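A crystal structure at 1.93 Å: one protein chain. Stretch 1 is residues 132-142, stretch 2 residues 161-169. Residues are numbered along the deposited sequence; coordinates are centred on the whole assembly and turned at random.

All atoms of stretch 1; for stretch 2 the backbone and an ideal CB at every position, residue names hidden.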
# COMPACT_ATOMS: atom_id res chain seq x y z
N ARG A 132 23.79 7.51 -14.39
CA ARG A 132 23.24 8.78 -13.91
C ARG A 132 22.92 9.68 -15.08
O ARG A 132 21.93 10.35 -15.08
CB ARG A 132 24.23 9.55 -13.06
CG ARG A 132 24.86 8.83 -11.89
CD ARG A 132 23.88 8.49 -10.83
NE ARG A 132 23.13 9.66 -10.31
CZ ARG A 132 22.01 9.50 -9.64
NH1 ARG A 132 21.59 8.26 -9.35
NH2 ARG A 132 21.30 10.57 -9.23
N GLN A 133 23.77 9.73 -16.08
CA GLN A 133 23.51 10.61 -17.19
C GLN A 133 22.23 10.18 -17.92
O GLN A 133 21.51 11.03 -18.45
CB GLN A 133 24.73 10.76 -18.12
CG GLN A 133 24.50 11.71 -19.31
CD GLN A 133 25.58 11.60 -20.39
OE1 GLN A 133 25.67 10.59 -21.09
NE2 GLN A 133 26.34 12.64 -20.57
N SER A 134 21.87 8.90 -17.89
CA SER A 134 20.73 8.50 -18.69
C SER A 134 19.41 8.82 -17.93
O SER A 134 18.32 8.77 -18.47
CB SER A 134 20.85 7.03 -19.11
OG SER A 134 20.49 6.27 -18.01
N LEU A 135 19.55 9.20 -16.68
CA LEU A 135 18.40 9.63 -15.89
C LEU A 135 17.90 11.03 -16.32
O LEU A 135 16.74 11.38 -16.05
CB LEU A 135 18.77 9.63 -14.39
CG LEU A 135 18.93 8.24 -13.75
CD1 LEU A 135 19.51 8.42 -12.34
CD2 LEU A 135 17.58 7.52 -13.73
N ILE A 136 18.79 11.80 -16.96
CA ILE A 136 18.52 13.13 -17.40
C ILE A 136 17.60 13.00 -18.59
O ILE A 136 17.74 12.08 -19.42
CB ILE A 136 19.80 13.83 -17.88
CG1 ILE A 136 20.82 13.87 -16.76
CG2 ILE A 136 19.56 15.25 -18.42
CD1 ILE A 136 22.11 14.52 -17.11
N ILE A 137 16.65 13.93 -18.70
CA ILE A 137 15.89 14.04 -19.93
C ILE A 137 16.56 15.12 -20.73
O ILE A 137 16.50 16.32 -20.37
CB ILE A 137 14.41 14.39 -19.74
CG1 ILE A 137 13.71 13.41 -18.82
CG2 ILE A 137 13.69 14.37 -21.11
CD1 ILE A 137 12.21 13.67 -18.63
N ASP A 138 17.20 14.70 -21.84
CA ASP A 138 17.98 15.54 -22.68
C ASP A 138 17.87 15.05 -24.15
O ASP A 138 18.35 13.95 -24.52
CB ASP A 138 19.42 15.49 -22.22
CG ASP A 138 20.36 16.31 -23.09
OD1 ASP A 138 19.91 17.12 -23.93
OD2 ASP A 138 21.60 16.19 -22.89
N LEU A 139 17.22 15.86 -24.96
CA LEU A 139 16.89 15.50 -26.33
C LEU A 139 17.71 16.33 -27.25
O LEU A 139 17.50 16.33 -28.45
CB LEU A 139 15.42 15.72 -26.58
CG LEU A 139 14.46 15.00 -25.64
CD1 LEU A 139 13.02 15.23 -26.09
CD2 LEU A 139 14.71 13.49 -25.50
N GLY A 140 18.70 17.02 -26.68
CA GLY A 140 19.56 17.91 -27.45
C GLY A 140 18.89 19.24 -27.72
O GLY A 140 17.70 19.38 -27.39
N PRO A 141 19.64 20.17 -28.33
CA PRO A 141 19.31 21.47 -28.77
C PRO A 141 18.44 21.33 -30.00
O PRO A 141 18.40 20.25 -30.63
CB PRO A 141 20.65 22.12 -29.06
CG PRO A 141 21.55 21.00 -29.46
CD PRO A 141 21.07 19.88 -28.59
N ARG A 142 17.55 22.30 -30.14
CA ARG A 142 16.83 22.48 -31.39
C ARG A 142 17.10 23.89 -31.79
O ARG A 142 17.36 24.75 -30.93
CB ARG A 142 15.31 22.28 -31.22
CG ARG A 142 14.79 20.91 -30.87
CD ARG A 142 15.11 19.83 -31.90
NE ARG A 142 14.76 18.52 -31.43
CZ ARG A 142 15.48 17.78 -30.60
NH1 ARG A 142 16.59 18.24 -30.08
NH2 ARG A 142 15.05 16.60 -30.22
N UNK A 161 23.96 14.72 -34.70
CA UNK A 161 25.16 15.21 -34.02
C UNK A 161 25.11 15.20 -32.48
O UNK A 161 26.13 15.52 -31.85
CB UNK A 161 25.43 16.64 -34.49
N UNK A 162 23.93 14.91 -31.91
CA UNK A 162 23.73 14.87 -30.47
C UNK A 162 23.88 13.43 -30.03
O UNK A 162 22.96 12.61 -30.09
CB UNK A 162 22.37 15.44 -30.07
N UNK A 163 25.05 13.12 -29.52
CA UNK A 163 25.43 11.75 -29.37
C UNK A 163 24.82 11.09 -28.15
O UNK A 163 24.70 9.85 -28.12
CB UNK A 163 26.96 11.65 -29.31
N UNK A 164 24.43 11.87 -27.15
CA UNK A 164 23.96 11.25 -25.91
C UNK A 164 22.61 11.75 -25.41
O UNK A 164 22.53 12.32 -24.33
CB UNK A 164 25.00 11.47 -24.81
N UNK A 165 21.58 11.47 -26.17
CA UNK A 165 20.27 11.84 -25.71
C UNK A 165 19.83 10.88 -24.64
O UNK A 165 20.33 9.75 -24.59
CB UNK A 165 19.27 11.87 -26.86
N UNK A 166 18.87 11.26 -23.81
CA UNK A 166 18.31 10.31 -22.81
C UNK A 166 16.92 10.74 -22.48
O UNK A 166 16.58 11.93 -22.58
CB UNK A 166 19.16 10.24 -21.54
N UNK A 167 16.11 9.76 -22.07
CA UNK A 167 14.75 10.03 -21.65
C UNK A 167 14.18 8.75 -21.18
O UNK A 167 14.75 7.71 -21.48
CB UNK A 167 13.90 10.64 -22.77
N UNK A 168 13.06 8.81 -20.46
CA UNK A 168 12.45 7.60 -19.99
C UNK A 168 11.70 6.94 -21.15
O UNK A 168 10.70 7.44 -21.64
CB UNK A 168 11.52 7.89 -18.81
N UNK A 169 12.21 5.81 -21.59
CA UNK A 169 11.69 5.18 -22.77
C UNK A 169 10.72 4.11 -22.40
O UNK A 169 10.60 3.68 -21.26
CB UNK A 169 12.82 4.61 -23.63

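Position 161 lies beyond the reach of stretch 1, with nothing of it within 5.5 Å of the ideal CB, so the visible atoms set no preference; the residue is Thr161, which makes no contact here.

At position 162 the CA-to-CB bond points toward stretch 1. The ideal CB stands 4.6 Å from Gly140 CA and 4.9 Å from Pro141 CD, and farther along the carboxylate of Asp138 offers an acceptor. A flat side chain would suit the bare glycine, and a long one with a donor at its tip could reach the acid. Tyr162 does both. Gly140 CA sits over one face of its ring, 3.5 Å from the centroid and almost on the normal, a CH-pi contact. A side chain on Gly140 would run into the ring: an ideal CB there would lie 2.9 Å from Tyr162 CG. Pro141 CD packs 3.5 Å from Tyr162 CD2, and Tyr162 OH donates a very short hydrogen bond of 2.5 Å to Asp138 OD2. The other carboxylate oxygen, OD1, accepts from Gly140 N at 3.0 Å, so Asp138 ties the loop and the ring together.

Position 163 is again out of reach and undetermined; it is Leu163.

Position 164 points sideways, its ideal CB 3.9 Å from Gln133 OE1. Many polar or medium-sized residues would fit. His164 touches Gln133 through its CB, without a hydrogen bond.

At position 165 the ideal CB is a tight 3.3 Å from Asp138 O, and phi of -76° with psi of 160° is compatible with proline, among others. Pro165 is found, its CA making a CA-H...O contact of 3.1 Å with Asp138 O.

Position 166 has an extended backbone and points toward stretch 1, into a cluster of carbonyls: its ideal CB is 3.1 Å from Ile136 O and 3.5 Å from Ser134 O. Space is short and acceptors abound, favouring a small residue, ideally with a donor. Ser166, chi1 in p, gives its OG to Ile136 O at 2.7 Å. Its backbone forms a single antiparallel bridge, with Asp138 N to Ser166 O at 2.9 Å and Ser166 N to Asp138 O at 2.8 Å.

Position 167 points sideways, near Leu139 CD2 and Ile137 CG2, where an apolar or aromatic group would pack. Tyr167 places CD2 3.6 Å from Leu139 CD2.

At position 168 the ideal CB meets nothing, though phi of -77° permits proline; Pro168 CD packs 3.8 Å from Ile137 CG1. Position 169, out of reach, is Ser169.

Stretch 2 161-169: TYLHPSYPS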
# COMPACT_ATOMS: atom_id res chain seq x y z
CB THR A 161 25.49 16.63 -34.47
OG1 THR A 161 24.33 17.46 -34.29
CG2 THR A 161 25.90 16.62 -35.98
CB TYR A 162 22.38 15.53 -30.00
CG TYR A 162 22.53 15.97 -28.53
CD1 TYR A 162 22.02 15.21 -27.50
CD2 TYR A 162 23.21 17.09 -28.21
CE1 TYR A 162 22.21 15.58 -26.16
CE2 TYR A 162 23.42 17.46 -26.91
CZ TYR A 162 22.92 16.72 -25.88
OH TYR A 162 23.14 17.14 -24.58
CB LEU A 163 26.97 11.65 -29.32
CG LEU A 163 27.69 12.15 -30.55
CD1 LEU A 163 29.23 11.92 -30.43
CD2 LEU A 163 27.11 11.44 -31.77
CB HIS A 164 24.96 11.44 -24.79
CG HIS A 164 26.21 10.70 -25.01
ND1 HIS A 164 27.34 11.32 -25.48
CD2 HIS A 164 26.50 9.39 -24.88
CE1 HIS A 164 28.30 10.42 -25.60
NE2 HIS A 164 27.81 9.24 -25.26
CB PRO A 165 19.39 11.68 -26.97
CG PRO A 165 20.12 10.63 -27.81
CD PRO A 165 21.58 10.94 -27.56
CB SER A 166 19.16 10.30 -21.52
OG SER A 166 19.68 11.60 -21.24
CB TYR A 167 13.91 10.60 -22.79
CG TYR A 167 13.82 9.76 -24.02
CD1 TYR A 167 12.81 8.81 -24.17
CD2 TYR A 167 14.75 9.93 -25.06
CE1 TYR A 167 12.72 8.06 -25.33
CE2 TYR A 167 14.68 9.15 -26.20
CZ TYR A 167 13.67 8.24 -26.31
OH TYR A 167 13.60 7.51 -27.50
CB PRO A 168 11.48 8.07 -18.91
CG PRO A 168 11.19 9.49 -19.22
CD PRO A 168 12.45 10.02 -19.87
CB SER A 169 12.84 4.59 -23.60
OG SER A 169 13.64 3.77 -22.79
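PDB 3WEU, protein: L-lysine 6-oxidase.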